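PDB 5EHK: lantibiotic dehydratase from Microbispora corallina, which probably dehydrates serine and threonine residues of the NAI-107 precursor peptide, using glutamate carried on tRNA to activate their hydroxyls. Local coordinates for residues E455-A460 with P665-A670; S459-R464 with I484-Y489; E476-E481 with G679-R684. One frame throughout, in Å; residues are numbered along the deposited sequence.

In the fold
The three contacts cluster on one side of the chain's centre, within the N-terminal dehydratase region. Contacts 1 and 2 are neighbours, about 9 Å between centres, and share S459 and A460. R457 of contact 1 probably donates from NH2 to O of L487 in contact 2, at 2.7 Å, while W666 packs on L462. Contact 3 lies about 13 Å from contact 2 and 17 Å from contact 1, centre to centre. It joins contact 2 through I484 against the Y682 ring and contact 1 through V680 against the two tryptophans, W666 and W668. Strand 476-479 follows helix 460-471 and precedes helix 481-487. Contacts 1 and 2 also touch the second subunit.

Contact 1: E455-A460 with P665-A670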
loop_
_atom_site.group_PDB
_atom_site.type_symbol
_atom_site.label_atom_id
_atom_site.label_comp_id
_atom_site.label_asym_id
_atom_site.label_seq_id
_atom_site.Cartn_x
_atom_site.Cartn_y
_atom_site.Cartn_z
ATOM N N GLU A 455 7.393 -6.447 -2.576
ATOM C CA GLU A 455 7.358 -7.865 -2.186
ATOM C C GLU A 455 8.696 -8.543 -2.484
ATOM O O GLU A 455 9.269 -8.338 -3.551
ATOM C CB GLU A 455 6.249 -8.605 -2.944
ATOM C CG GLU A 455 4.861 -8.527 -2.311
ATOM C CD GLU A 455 3.839 -9.418 -3.026
ATOM O OE1 GLU A 455 2.614 -9.219 -2.833
ATOM O OE2 GLU A 455 4.263 -10.311 -3.796
ATOM N N PRO A 456 9.198 -9.359 -1.550
ATOM C CA PRO A 456 10.347 -10.208 -1.879
ATOM C C PRO A 456 9.990 -11.015 -3.112
ATOM O O PRO A 456 8.837 -11.439 -3.253
ATOM C CB PRO A 456 10.480 -11.115 -0.659
ATOM C CG PRO A 456 9.870 -10.355 0.450
ATOM C CD PRO A 456 8.757 -9.539 -0.157
ATOM N N ARG A 457 10.943 -11.172 -4.022
ATOM C CA ARG A 457 10.648 -11.748 -5.327
ATOM C C ARG A 457 10.163 -13.191 -5.218
ATOM O O ARG A 457 10.479 -13.896 -4.259
ATOM C CB ARG A 457 11.889 -11.688 -6.214
ATOM C CG ARG A 457 11.644 -12.136 -7.635
ATOM C CD ARG A 457 12.928 -12.316 -8.352
ATOM N NE ARG A 457 12.705 -12.553 -9.772
ATOM C CZ ARG A 457 13.691 -12.639 -10.651
ATOM N NH1 ARG A 457 14.945 -12.492 -10.228
ATOM N NH2 ARG A 457 13.439 -12.871 -11.931
ATOM N N ARG A 458 9.365 -13.612 -6.187
ATOM C CA ARG A 458 8.941 -15.002 -6.264
ATOM C C ARG A 458 9.145 -15.528 -7.667
ATOM O O ARG A 458 8.661 -14.938 -8.633
ATOM C CB ARG A 458 7.478 -15.170 -5.801
ATOM C CG ARG A 458 7.187 -14.555 -4.419
ATOM C CD ARG A 458 5.751 -14.748 -3.972
ATOM N NE ARG A 458 5.008 -13.489 -4.050
ATOM C CZ ARG A 458 4.121 -13.215 -5.002
ATOM N NH1 ARG A 458 3.848 -14.115 -5.939
ATOM N NH2 ARG A 458 3.495 -12.052 -5.007
ATOM N N SER A 459 9.839 -16.657 -7.774
ATOM C CA SER A 459 10.207 -17.187 -9.077
ATOM C C SER A 459 10.098 -18.691 -9.123
ATOM O O SER A 459 10.732 -19.376 -8.325
ATOM C CB SER A 459 11.648 -16.800 -9.407
ATOM O OG SER A 459 11.974 -17.207 -10.722
ATOM N N ALA A 460 9.306 -19.210 -10.055
ATOM C CA ALA A 460 9.258 -20.649 -10.271
ATOM C C ALA A 460 10.659 -21.096 -10.672
ATOM O O ALA A 460 11.139 -22.138 -10.242
ATOM C CB ALA A 460 8.246 -21.014 -11.336
ATOM N N PRO A 665 23.027 -6.731 -6.117
ATOM C CA PRO A 665 23.425 -8.092 -5.756
ATOM C C PRO A 665 22.404 -9.139 -6.160
ATOM O O PRO A 665 21.281 -8.805 -6.512
ATOM C CB PRO A 665 23.489 -8.022 -4.247
ATOM C CG PRO A 665 23.927 -6.662 -3.986
ATOM C CD PRO A 665 23.236 -5.801 -4.999
ATOM N N TRP A 666 22.806 -10.402 -6.088
ATOM C CA TRP A 666 21.929 -11.528 -6.368
ATOM C C TRP A 666 20.727 -11.504 -5.409
ATOM O O TRP A 666 20.882 -11.415 -4.183
ATOM C CB TRP A 666 22.712 -12.852 -6.246
ATOM C CG TRP A 666 21.845 -14.058 -6.388
ATOM C CD1 TRP A 666 21.263 -14.775 -5.381
ATOM C CD2 TRP A 666 21.441 -14.672 -7.611
ATOM N NE1 TRP A 666 20.527 -15.811 -5.906
ATOM C CE2 TRP A 666 20.615 -15.763 -7.276
ATOM C CE3 TRP A 666 21.696 -14.406 -8.962
ATOM C CZ2 TRP A 666 20.032 -16.587 -8.251
ATOM C CZ3 TRP A 666 21.124 -15.230 -9.934
ATOM C CH2 TRP A 666 20.297 -16.300 -9.570
ATOM N N ASP A 667 19.529 -11.588 -5.987
ATOM C CA ASP A 667 18.304 -11.510 -5.193
ATOM C C ASP A 667 17.554 -12.864 -5.095
ATOM O O ASP A 667 17.026 -13.392 -6.089
ATOM C CB ASP A 667 17.408 -10.387 -5.741
ATOM C CG ASP A 667 16.161 -10.167 -4.905
ATOM O OD1 ASP A 667 16.219 -10.376 -3.680
ATOM O OD2 ASP A 667 15.138 -9.736 -5.466
ATOM N N TRP A 668 17.532 -13.413 -3.880
ATOM C CA TRP A 668 16.922 -14.712 -3.616
ATOM C C TRP A 668 15.422 -14.571 -3.413
ATOM O O TRP A 668 14.682 -15.555 -3.504
ATOM C CB TRP A 668 17.548 -15.391 -2.402
ATOM C CG TRP A 668 18.720 -16.322 -2.702
ATOM C CD1 TRP A 668 19.985 -16.245 -2.183
ATOM C CD2 TRP A 668 18.715 -17.469 -3.570
ATOM N NE1 TRP A 668 20.759 -17.271 -2.668
ATOM C CE2 TRP A 668 20.008 -18.033 -3.527
ATOM C CE3 TRP A 668 17.747 -18.068 -4.377
ATOM C CZ2 TRP A 668 20.355 -19.172 -4.259
ATOM C CZ3 TRP A 668 18.095 -19.194 -5.107
ATOM C CH2 TRP A 668 19.389 -19.737 -5.040
ATOM N N GLY A 669 14.980 -13.350 -3.118
ATOM C CA GLY A 669 13.563 -13.083 -2.964
ATOM C C GLY A 669 12.965 -13.828 -1.790
ATOM O O GLY A 669 13.590 -13.934 -0.735
ATOM N N ALA A 670 11.748 -14.329 -1.977
ATOM C CA ALA A 670 11.035 -15.071 -0.936
ATOM C C ALA A 670 11.846 -16.275 -0.467
ATOM O O ALA A 670 11.764 -16.678 0.713
ATOM C CB ALA A 670 9.694 -15.536 -1.451
HETATM O O HOH W 1 12.761 -8.811 -4.406
#
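The carbonyl oxygen of R457 is gripped twice from the 665-670 loop. A670 N donates to R457 O at 2.6 Å along an almost straight N-H line (175°), lying in the carbonyl plane, and G669 adds a CA-H...O contact, its CA 3.4 Å from R457 O. G669 has a positive phi of 64° and no side chain, so its CA can lie directly against the R457 backbone. D667 forms an Asx turn that ends at this glycine, OD1 accepting from G669 N at 3.3 Å, met from above the carboxylate plane. The other carboxylate oxygen works through solvent, since water 1 donates to D667 OD2 at 2.8 Å and accepts weakly from R457 N. Around this polar centre a few aliphatic atoms close the contact. The P456 ring rests its CB 3.7 Å from A670 N, over the G669-A670 peptide. R458 CG meets A670 CB at 4.0 Å. The R457 chain, with CG anti to the backbone N (chi1 -174°), passes D667 and runs extended until NH2 reaches the backbone O of L487. P456 and R458 also pack on R458 and P456 of the second subunit. The contact is thus held mainly through main-chain polarity; the R457 guanidinium, near D667 but not paired with it, may still stabilise that carboxylate as an anion.

Contact 2: S459-R464 with I484-Y489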
loop_
_atom_site.group_PDB
_atom_site.type_symbol
_atom_site.label_atom_id
_atom_site.label_comp_id
_atom_site.label_asym_id
_atom_site.label_seq_id
_atom_site.Cartn_x
_atom_site.Cartn_y
_atom_site.Cartn_z
ATOM N N SER A 459 9.839 -16.657 -7.774
ATOM C CA SER A 459 10.207 -17.187 -9.077
ATOM C C SER A 459 10.098 -18.691 -9.123
ATOM O O SER A 459 10.732 -19.376 -8.325
ATOM C CB SER A 459 11.648 -16.800 -9.407
ATOM O OG SER A 459 11.974 -17.207 -10.722
ATOM N N ALA A 460 9.306 -19.210 -10.055
ATOM C CA ALA A 460 9.258 -20.649 -10.271
ATOM C C ALA A 460 10.659 -21.096 -10.672
ATOM O O ALA A 460 11.139 -22.138 -10.242
ATOM C CB ALA A 460 8.246 -21.014 -11.336
ATOM N N ALA A 461 11.309 -20.280 -11.495
ATOM C CA ALA A 461 12.668 -20.533 -11.959
ATOM C C ALA A 461 13.697 -20.695 -10.829
ATOM O O ALA A 461 14.402 -21.701 -10.744
ATOM C CB ALA A 461 13.085 -19.414 -12.879
ATOM N N LEU A 462 13.778 -19.699 -9.961
ATOM C CA LEU A 462 14.655 -19.786 -8.802
ATOM C C LEU A 462 14.325 -20.999 -7.922
ATOM O O LEU A 462 15.226 -21.697 -7.462
ATOM C CB LEU A 462 14.562 -18.509 -7.971
ATOM C CG LEU A 462 15.770 -17.581 -7.888
ATOM C CD1 LEU A 462 16.516 -17.553 -9.210
ATOM C CD2 LEU A 462 15.311 -16.171 -7.469
ATOM N N ALA A 463 13.041 -21.265 -7.696
ATOM C CA ALA A 463 12.664 -22.356 -6.798
ATOM C C ALA A 463 13.174 -23.712 -7.300
ATOM O O ALA A 463 13.658 -24.517 -6.504
ATOM C CB ALA A 463 11.152 -22.378 -6.549
ATOM N N ARG A 464 13.055 -23.961 -8.604
ATOM C CA ARG A 464 13.571 -25.194 -9.195
ATOM C C ARG A 464 15.060 -25.384 -8.919
ATOM O O ARG A 464 15.519 -26.489 -8.587
ATOM C CB ARG A 464 13.346 -25.210 -10.698
ATOM C CG ARG A 464 11.985 -25.675 -11.118
ATOM C CD ARG A 464 12.006 -25.985 -12.599
ATOM N NE ARG A 464 12.438 -24.810 -13.344
ATOM C CZ ARG A 464 11.621 -23.838 -13.744
ATOM N NH1 ARG A 464 10.315 -23.922 -13.504
ATOM N NH2 ARG A 464 12.108 -22.792 -14.405
ATOM N N ILE A 484 19.936 -17.593 -17.261
ATOM C CA ILE A 484 19.843 -16.132 -17.219
ATOM C C ILE A 484 18.668 -15.632 -18.044
ATOM O O ILE A 484 17.937 -14.739 -17.615
ATOM C CB ILE A 484 21.134 -15.472 -17.723
ATOM C CG1 ILE A 484 22.253 -15.663 -16.709
ATOM C CG2 ILE A 484 20.919 -13.987 -18.009
ATOM C CD1 ILE A 484 23.562 -15.134 -17.191
ATOM N N ALA A 485 18.476 -16.235 -19.214
ATOM C CA ALA A 485 17.336 -15.917 -20.065
ATOM C C ALA A 485 15.973 -16.141 -19.384
ATOM O O ALA A 485 14.949 -15.625 -19.848
ATOM C CB ALA A 485 17.406 -16.707 -21.355
ATOM N N GLU A 486 15.964 -16.914 -18.298
ATOM C CA GLU A 486 14.723 -17.236 -17.609
ATOM C C GLU A 486 14.448 -16.293 -16.465
ATOM O O GLU A 486 13.297 -16.118 -16.076
ATOM C CB GLU A 486 14.744 -18.635 -16.994
ATOM C CG GLU A 486 14.125 -19.722 -17.811
ATOM C CD GLU A 486 14.055 -20.998 -17.012
ATOM O OE1 GLU A 486 14.962 -21.862 -17.121
ATOM O OE2 GLU A 486 13.070 -21.110 -16.236
ATOM N N LEU A 487 15.495 -15.712 -15.898
ATOM C CA LEU A 487 15.334 -14.865 -14.733
ATOM C C LEU A 487 15.173 -13.411 -15.098
ATOM O O LEU A 487 14.721 -12.623 -14.280
ATOM C CB LEU A 487 16.540 -15.025 -13.823
ATOM C CG LEU A 487 16.785 -16.484 -13.447
ATOM C CD1 LEU A 487 18.106 -16.692 -12.719
ATOM C CD2 LEU A 487 15.640 -16.920 -12.577
ATOM N N ALA A 488 15.538 -13.058 -16.324
ATOM C CA ALA A 488 15.580 -11.656 -16.732
ATOM C C ALA A 488 14.167 -11.098 -16.773
ATOM O O ALA A 488 13.305 -11.662 -17.434
ATOM C CB ALA A 488 16.267 -11.521 -18.106
ATOM N N TYR A 489 13.940 -9.969 -16.107
ATOM C CA TYR A 489 12.635 -9.325 -16.151
ATOM C C TYR A 489 12.383 -8.807 -17.553
ATOM O O TYR A 489 11.243 -8.601 -17.952
ATOM C CB TYR A 489 12.553 -8.158 -15.166
ATOM C CG TYR A 489 12.664 -8.537 -13.706
ATOM C CD1 TYR A 489 11.550 -8.988 -12.996
ATOM C CD2 TYR A 489 13.868 -8.403 -13.020
ATOM C CE1 TYR A 489 11.639 -9.327 -11.644
ATOM C CE2 TYR A 489 13.969 -8.735 -11.664
ATOM C CZ TYR A 489 12.848 -9.203 -10.989
ATOM O OH TYR A 489 12.930 -9.533 -9.661
#
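A bend at chi3 (-57°) turns the R464 guanidinium back along its helix, while the E486 chain, extended beyond CG, crosses it at about a right angle and delivers its carboxylate tip. The salt bridge runs from R464 NH2 to E486 OE2 at 2.7 Å, with the oxygen at the edge of the guanidinium and the two planes only 24° apart. A460 O stands 3.8 Å above one guanidinium face, offset toward its rim. E486 OE2 also comes to 3.8 Å from A461 CB, so the charged pair closes over the methyl of the first helical turn. Beneath it the apolar part centres on L487, whose CG lies anti to the carbonyl carbon. Its CD2 reaches both A461 CB, at 3.6 Å, and L462 CD1, at 3.5 Å, and the two leucine side chains cross nearly perpendicularly. S459, with OG anti to its own backbone N, is the N-cap of helix 460-471. OG accepts from L462 N at 3.2 Å over a nearly straight bond (171°), fixing the first turn that carries A461 and L462. W666 packs on both L462 and L487, and A460, A463 and R464 pack on D695, M674 and Q696 of the second subunit. Helix 460-471 is thereby clasped to the end of helix 481-487, with strand 476-479 linking the two along the chain.

Contact 3: E476-E481 with G679-R684; sequences EIVIDE and GVRYGR
Two short parallel strands, 476-479 and 679-682, meet with their axes 29° apart, their side chains alternating between a face with E476, V478 and R681 and one with I477, I479, V680 and Y682. Three backbone bonds join them: I477 N donates to G679 O at 3.0 Å, R681 N to I477 O at 3.0 Å, and I479 N to R681 O at 2.8 Å, so I477 straddles V680 with both of its polar main-chain atoms. On the face of E476 and V478, G679 offers no side chain, and E476 CG lies beside the place where one would begin. R681 lies alongside V478, then bends at chi3 (65°) so that its guanidinium covers the valine; V478 CG2 sits under one face, 3.7 Å from R681 NH2. E476 OE1 stands at the guanidinium edge, making a long salt bridge of 3.8 Å to R681 NE. Water 2 bridges the pair, donating to E476 OE1 and accepting weakly from R681 NH2, while R681 NH1 reaches G683 O in a weak hydrogen bond. On the other face the side chains meet through apolar atoms. I479 holds CG1 in the crowded position between backbone N and carbonyl carbon (chi1 67°), a bump that nestles 3.4 Å from R681 O. Its CD1 stretches on to V680 CG2 at 3.8 Å, so I479 sits between V680 and Y682, whose CB touches CG1. The Y682 ring turns its edge to I479 O and continues onto A392 of helix 380-395. Strand 676-682 then pairs antiparallel with strand 685-693, G683 and R684 having the backbone angles of a type II' turn. Parallel pairing on one side and a beta hairpin on the other make this a mixed beta sheet, with helix 380-395 packed against the Y682 face.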
loop_
_atom_site.group_PDB
_atom_site.type_symbol
_atom_site.label_atom_id
_atom_site.label_comp_id
_atom_site.label_asym_id
_atom_site.label_seq_id
_atom_site.Cartn_x
_atom_site.Cartn_y
_atom_site.Cartn_z
ATOM N N GLU A 476 26.226 -25.982 -4.365
ATOM C CA GLU A 476 26.337 -24.943 -5.370
ATOM C C GLU A 476 25.561 -25.427 -6.568
ATOM O O GLU A 476 25.526 -26.618 -6.849
ATOM C CB GLU A 476 27.801 -24.678 -5.733
ATOM C CG GLU A 476 28.642 -24.091 -4.575
ATOM C CD GLU A 476 30.035 -23.579 -4.999
ATOM O OE1 GLU A 476 30.349 -23.588 -6.222
ATOM O OE2 GLU A 476 30.822 -23.184 -4.094
ATOM N N ILE A 477 24.916 -24.507 -7.262
ATOM C CA ILE A 477 24.187 -24.821 -8.466
ATOM C C ILE A 477 24.869 -23.986 -9.543
ATOM O O ILE A 477 25.451 -22.953 -9.223
ATOM C CB ILE A 477 22.661 -24.510 -8.292
ATOM C CG1 ILE A 477 21.828 -25.160 -9.398
ATOM C CG2 ILE A 477 22.370 -23.002 -8.237
ATOM C CD1 ILE A 477 21.455 -26.625 -9.143
ATOM N N VAL A 478 24.873 -24.452 -10.792
ATOM C CA VAL A 478 25.596 -23.756 -11.855
ATOM C C VAL A 478 24.645 -23.215 -12.904
ATOM O O VAL A 478 23.868 -23.965 -13.482
ATOM C CB VAL A 478 26.610 -24.676 -12.568
ATOM C CG1 VAL A 478 27.172 -23.984 -13.826
ATOM C CG2 VAL A 478 27.736 -25.093 -11.614
ATOM N N ILE A 479 24.718 -21.916 -13.163
ATOM C CA ILE A 479 23.817 -21.283 -14.119
ATOM C C ILE A 479 24.550 -20.895 -15.392
ATOM O O ILE A 479 25.714 -20.487 -15.373
ATOM C CB ILE A 479 23.092 -20.053 -13.501
ATOM C CG1 ILE A 479 24.071 -18.915 -13.203
ATOM C CG2 ILE A 479 22.369 -20.450 -12.220
ATOM C CD1 ILE A 479 23.403 -17.633 -12.690
ATOM N N ASP A 480 23.858 -21.054 -16.504
ATOM C CA ASP A 480 24.392 -20.677 -17.798
ATOM C C ASP A 480 23.422 -19.726 -18.486
ATOM O O ASP A 480 22.427 -19.315 -17.894
ATOM C CB ASP A 480 24.619 -21.940 -18.629
ATOM C CG ASP A 480 23.385 -22.822 -18.701
ATOM O OD1 ASP A 480 22.264 -22.288 -18.869
ATOM O OD2 ASP A 480 23.528 -24.050 -18.511
ATOM N N GLU A 481 23.699 -19.402 -19.741
ATOM C CA GLU A 481 22.874 -18.468 -20.489
ATOM C C GLU A 481 21.376 -18.824 -20.511
ATOM O O GLU A 481 20.532 -17.928 -20.530
ATOM C CB GLU A 481 23.410 -18.324 -21.910
ATOM C CG GLU A 481 22.555 -17.440 -22.804
ATOM C CD GLU A 481 22.592 -15.961 -22.414
ATOM O OE1 GLU A 481 23.531 -15.523 -21.693
ATOM O OE2 GLU A 481 21.667 -15.236 -22.846
ATOM N N GLY A 679 25.168 -21.848 -3.144
ATOM C CA GLY A 679 25.939 -20.831 -3.843
ATOM C C GLY A 679 25.575 -20.864 -5.322
ATOM O O GLY A 679 25.232 -21.916 -5.849
ATOM N N VAL A 680 25.620 -19.724 -5.998
ATOM C CA VAL A 680 25.269 -19.717 -7.415
ATOM C C VAL A 680 26.472 -19.339 -8.282
ATOM O O VAL A 680 27.109 -18.301 -8.081
ATOM C CB VAL A 680 23.982 -18.886 -7.702
ATOM C CG1 VAL A 680 23.645 -18.008 -6.520
ATOM C CG2 VAL A 680 24.094 -18.082 -8.986
ATOM N N ARG A 681 26.807 -20.223 -9.215
ATOM C CA ARG A 681 27.991 -20.032 -10.037
ATOM C C ARG A 681 27.724 -19.766 -11.519
ATOM O O ARG A 681 26.938 -20.454 -12.166
ATOM C CB ARG A 681 28.971 -21.185 -9.844
ATOM C CG ARG A 681 30.350 -20.939 -10.442
ATOM C CD ARG A 681 31.388 -21.780 -9.732
ATOM N NE ARG A 681 31.174 -23.206 -9.944
ATOM C CZ ARG A 681 31.588 -23.878 -11.011
ATOM N NH1 ARG A 681 32.234 -23.251 -11.981
ATOM N NH2 ARG A 681 31.350 -25.176 -11.108
ATOM N N TYR A 682 28.376 -18.725 -12.020
ATOM C CA TYR A 682 28.340 -18.357 -13.424
ATOM C C TYR A 682 29.770 -18.331 -13.945
ATOM O O TYR A 682 30.566 -17.488 -13.529
ATOM C CB TYR A 682 27.693 -16.982 -13.550
ATOM C CG TYR A 682 27.557 -16.447 -14.946
ATOM C CD1 TYR A 682 26.707 -17.050 -15.861
ATOM C CD2 TYR A 682 28.230 -15.304 -15.331
ATOM C CE1 TYR A 682 26.564 -16.544 -17.133
ATOM C CE2 TYR A 682 28.094 -14.790 -16.604
ATOM C CZ TYR A 682 27.261 -15.408 -17.493
ATOM O OH TYR A 682 27.127 -14.881 -18.748
ATOM N N GLY A 683 30.105 -19.265 -14.834
ATOM C CA GLY A 683 31.493 -19.529 -15.167
ATOM C C GLY A 683 32.321 -19.817 -13.929
ATOM O O GLY A 683 32.099 -20.816 -13.241
ATOM N N ARG A 684 33.258 -18.918 -13.636
ATOM C CA ARG A 684 34.193 -19.051 -12.517
ATOM C C ARG A 684 33.747 -18.188 -11.334
ATOM O O ARG A 684 34.429 -18.139 -10.294
ATOM C CB ARG A 684 35.606 -18.675 -12.966
ATOM C CG ARG A 684 36.088 -19.617 -14.070
ATOM C CD ARG A 684 37.537 -19.469 -14.511
ATOM N NE ARG A 684 37.688 -20.184 -15.776
ATOM C CZ ARG A 684 38.109 -19.632 -16.909
ATOM N NH1 ARG A 684 38.439 -18.349 -16.931
ATOM N NH2 ARG A 684 38.200 -20.364 -18.017
HETATM O O HOH W 2 30.302 -25.849 -8.027
#